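Local coordinates for phthiocerol synthesis polyketide synthase type I PpsC (Mycobacterium tuberculosis, PDB 7AHB), which probably loads extender units onto the acyl carrier protein through this acyltransferase domain, as part of the synthase that builds phthiocerol, at residues E180-A183 / E184-E187; L323-S326 / I327-L331. All blocks are in the same frame, centred on the assembly; numbering follows the deposited sequence. Where two conformers were deposited one is given.

Both contacts are N-terminal ends of helices in the acyltransferase domain, and they come in series along the chain, 180-187 well before 323-331. Contact 1 starts helix 183-189, which follows strand 175-179 of the four-stranded antiparallel sheet. Contact 2 forms the first turns of helix 324-334, which connects strands 313-316 and 341-343 of the five-stranded parallel sheet. Their centres are about 16 Å apart and their nearest atoms about 8 Å, so they do not touch. Judged by topology and family, contact 1 probably belongs to the small ferredoxin-like subdomain, at its surface, and contact 2, largely buried, to the large alpha/beta subdomain, as in related acyltransferases.

Contact 1 (E180-A183 / E184-E187); sequences ELDA and EATE
Asp-182 and Ala-185 meet in a helix N-cap, where the aspartate carboxylate takes up a backbone N-H at the start of helix 183-189. Ala-185 N lies 2.7 Å from Asp-182 OD1, with an N-H...O angle of 163°, and approaches nearly along the C-O axis of that oxygen. The bond depends on chi1 of 67°, which places Asp-182 CG between its own backbone N and carbonyl carbon and folds the carboxylate back over the first turn. Sitting at the N-terminal end of helix 183-189, the Asp-182 carboxylate is probably favoured in its charged form by the helix dipole.

The carbonyl of the same residue is satisfied twice. Asp-182 O accepts from Thr-186 N at 3.0 Å and from Thr-186 OG1 at 2.9 Å, the two donors arriving from opposite faces of the carbonyl plane. The hydroxyl stands well above that plane, 39° out of it. Thr-186 OG1 can reach back because its first torsion sets it anti to its own carbonyl carbon. One residue on, Glu-187 N donates to Ala-183 O at 2.9 Å, the ordinary i to i+4 helical bond.

Apolar contact is modest: Leu-181 CB rests against Ala-185 CB at 4.0 Å. The segment joins the helix to the antiparallel sheet, since Leu-181 O accepts from Thr-207 OG1 and the Thr-186 side chain packs on Thr-207 and Ile-209 of strand 207-211. Ala-183 also touches Leu-198 and Tyr-201 of the neighbouring strand 197-201.

The second oxygen of the capping carboxylate, Asp-182 OD2, lies 4.3 Å from Glu-184 OE2, a pair of like charges. A water between them probably eases the repulsion, donating to Asp-182 OD2 at 2.7 Å and to Glu-184 OE2 at 2.6 Å.

Contact 2 (L323-S326 / I327-L331); sequences LTHS and ISDTL. With SCN (thiocyanate ion), chain N.
The beta-alpha-beta unit of strand 313-316, helix 324-334 and strand 341-343 supplies this contact, the first turns of its helix, where Ile-327 N donates a hydrogen bond to Leu-323 O at 2.8 Å, an i to i+4 bond at the helix start. Ile-327 also extends CD1 toward Leu-323 CB, 4.2 Å away, and packs on Phe-314 and Phe-300, tying the helix to the parallel sheet and to helix 300-308.

Thr-324 O is gripped by two donors of Ser-328, N at 3.0 Å and OG at 3.2 Å, which come from opposite faces of the carbonyl plane. A chi1 of -68° turns the Ser-328 hydroxyl back along the helix to make this second bond.

The Asp-329 carboxylate lies over one face of the exposed His-325 ring, the two planes 75° apart, with Asp-329 CG 3.6 Å above the ring plane and offset toward the rim. Asp-329 OD2 is 3.0 Å from His-325 NE2, but its position above the ring gives a poor angle, so the pair is not hydrogen-bonded. A water instead donates to Asp-329 OD2 and, weakly, to Ser-326 OG.

Ser-326 also faces a thiocyanate ion, probably from the crystallisation liquor. The ion's carbon sits 3.6 Å from Leu-323 CD2, while Ser-326 OG donates to its nitrogen at 2.6 Å.

Contact 1 (E180-A183 / E184-E187)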
# COMPACT_ATOMS: atom_id res chain seq x y z
N GLU A 180 9.02 -10.49 13.94
CA GLU A 180 9.99 -11.32 13.24
C GLU A 180 9.64 -12.79 13.48
O GLU A 180 10.40 -13.56 14.07
CB GLU A 180 11.40 -11.00 13.71
CG GLU A 180 12.48 -11.76 12.94
CD GLU A 180 13.86 -11.60 13.53
OE1 GLU A 180 13.99 -11.04 14.66
OE2 GLU A 180 14.83 -12.07 12.89
N LEU A 181 8.43 -13.16 13.06
CA LEU A 181 7.94 -14.53 13.12
C LEU A 181 7.26 -14.85 11.80
O LEU A 181 6.70 -13.97 11.15
CB LEU A 181 6.94 -14.72 14.26
CG LEU A 181 7.46 -14.50 15.68
CD1 LEU A 181 6.29 -14.49 16.67
CD2 LEU A 181 8.48 -15.55 16.04
N ASP A 182 7.30 -16.13 11.42
CA ASP A 182 6.58 -16.58 10.24
C ASP A 182 5.11 -16.72 10.61
O ASP A 182 4.70 -16.48 11.75
CB ASP A 182 7.19 -17.87 9.68
CG ASP A 182 7.05 -19.08 10.59
OD1 ASP A 182 6.18 -19.11 11.48
OD2 ASP A 182 7.80 -20.06 10.36
N ALA A 183 4.29 -17.09 9.62
CA ALA A 183 2.85 -17.09 9.83
C ALA A 183 2.43 -18.09 10.89
O ALA A 183 1.58 -17.78 11.72
CB ALA A 183 2.12 -17.39 8.52
N GLU A 184 2.95 -19.33 10.85
CA GLU A 184 2.48 -20.35 11.78
C GLU A 184 2.98 -20.07 13.20
O GLU A 184 2.28 -20.36 14.17
CB GLU A 184 2.91 -21.75 11.32
CG GLU A 184 4.37 -22.01 11.19
CD GLU A 184 4.65 -23.47 10.74
OE1 GLU A 184 3.67 -24.25 10.61
OE2 GLU A 184 5.84 -23.84 10.51
N ALA A 185 4.19 -19.53 13.33
CA ALA A 185 4.66 -19.10 14.65
C ALA A 185 3.78 -17.98 15.20
O ALA A 185 3.48 -17.95 16.40
CB ALA A 185 6.12 -18.66 14.58
N THR A 186 3.31 -17.09 14.31
CA THR A 186 2.43 -16.00 14.74
C THR A 186 1.08 -16.56 15.18
O THR A 186 0.53 -16.15 16.20
CB THR A 186 2.26 -14.99 13.60
OG1 THR A 186 3.51 -14.36 13.28
CG2 THR A 186 1.24 -13.95 13.97
N GLU A 187 0.50 -17.48 14.40
CA GLU A 187 -0.76 -18.08 14.81
C GLU A 187 -0.62 -18.79 16.15
O GLU A 187 -1.55 -18.81 16.96
CB GLU A 187 -1.26 -19.04 13.73
CG GLU A 187 -1.64 -18.31 12.43
CD GLU A 187 -1.91 -19.25 11.28
OE1 GLU A 187 -2.66 -18.83 10.36
OE2 GLU A 187 -1.37 -20.38 11.27
O HOH W 1 7.55 -22.32 11.75

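Contact 2 (L323-S326 / I327-L331)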
# COMPACT_ATOMS: atom_id res chain seq x y z
N LEU A 323 8.36 -1.60 2.40
CA LEU A 323 8.13 -2.99 2.00
C LEU A 323 9.29 -3.62 1.24
O LEU A 323 9.26 -4.84 0.98
CB LEU A 323 6.88 -3.08 1.13
CG LEU A 323 5.59 -2.48 1.70
CD1 LEU A 323 4.48 -2.55 0.68
CD2 LEU A 323 5.23 -3.19 2.98
N THR A 324 10.30 -2.85 0.87
CA THR A 324 11.33 -3.38 -0.02
C THR A 324 12.13 -4.49 0.65
O THR A 324 12.54 -5.45 -0.03
CB THR A 324 12.23 -2.24 -0.50
OG1 THR A 324 12.71 -1.49 0.61
CG2 THR A 324 11.46 -1.30 -1.43
N HIS A 325 12.33 -4.42 1.97
CA HIS A 325 13.01 -5.52 2.65
C HIS A 325 12.16 -6.79 2.67
O HIS A 325 12.68 -7.89 2.46
CB HIS A 325 13.38 -5.12 4.08
CG HIS A 325 13.93 -6.25 4.90
ND1 HIS A 325 15.14 -6.85 4.62
CD2 HIS A 325 13.42 -6.91 5.97
CE1 HIS A 325 15.37 -7.82 5.50
NE2 HIS A 325 14.34 -7.87 6.33
N SER A 326 10.86 -6.66 2.94
CA SER A 326 9.97 -7.82 2.90
C SER A 326 9.88 -8.40 1.50
O SER A 326 9.84 -9.63 1.33
CB SER A 326 8.57 -7.44 3.40
OG SER A 326 8.62 -7.07 4.77
N ILE A 327 9.83 -7.53 0.48
CA ILE A 327 9.85 -8.01 -0.89
C ILE A 327 11.10 -8.85 -1.14
O ILE A 327 11.04 -9.99 -1.63
CB ILE A 327 9.76 -6.82 -1.87
CG1 ILE A 327 8.37 -6.18 -1.78
CG2 ILE A 327 10.05 -7.28 -3.30
CD1 ILE A 327 8.26 -4.85 -2.47
N SER A 328 12.26 -8.30 -0.81
CA SER A 328 13.50 -9.04 -1.03
C SER A 328 13.51 -10.35 -0.24
O SER A 328 13.97 -11.38 -0.75
CB SER A 328 14.69 -8.17 -0.65
OG SER A 328 14.81 -7.08 -1.56
N ASP A 329 13.03 -10.33 1.01
CA ASP A 329 12.98 -11.57 1.77
C ASP A 329 12.16 -12.63 1.05
O ASP A 329 12.57 -13.79 0.96
CB ASP A 329 12.41 -11.32 3.16
CG ASP A 329 13.43 -10.71 4.11
OD1 ASP A 329 14.63 -10.66 3.75
OD2 ASP A 329 13.01 -10.27 5.20
N THR A 330 10.99 -12.25 0.52
CA THR A 330 10.16 -13.21 -0.19
C THR A 330 10.86 -13.72 -1.44
O THR A 330 10.92 -14.92 -1.68
CB THR A 330 8.82 -12.56 -0.55
OG1 THR A 330 8.06 -12.41 0.64
CG2 THR A 330 8.05 -13.39 -1.57
N LEU A 331 11.40 -12.81 -2.24
CA LEU A 331 12.04 -13.22 -3.50
C LEU A 331 13.23 -14.12 -3.23
O LEU A 331 13.47 -15.09 -3.98
CB LEU A 331 12.47 -11.98 -4.29
CG LEU A 331 11.33 -11.10 -4.77
CD1 LEU A 331 11.86 -9.82 -5.40
CD2 LEU A 331 10.44 -11.85 -5.78
S SCN N . 3.76 -5.33 6.21
C SCN N . 5.50 -5.50 5.74
N SCN N . 6.60 -5.60 5.45
O HOH W 2 10.56 -9.61 5.92
O HOH W 3 6.93 -9.92 0.30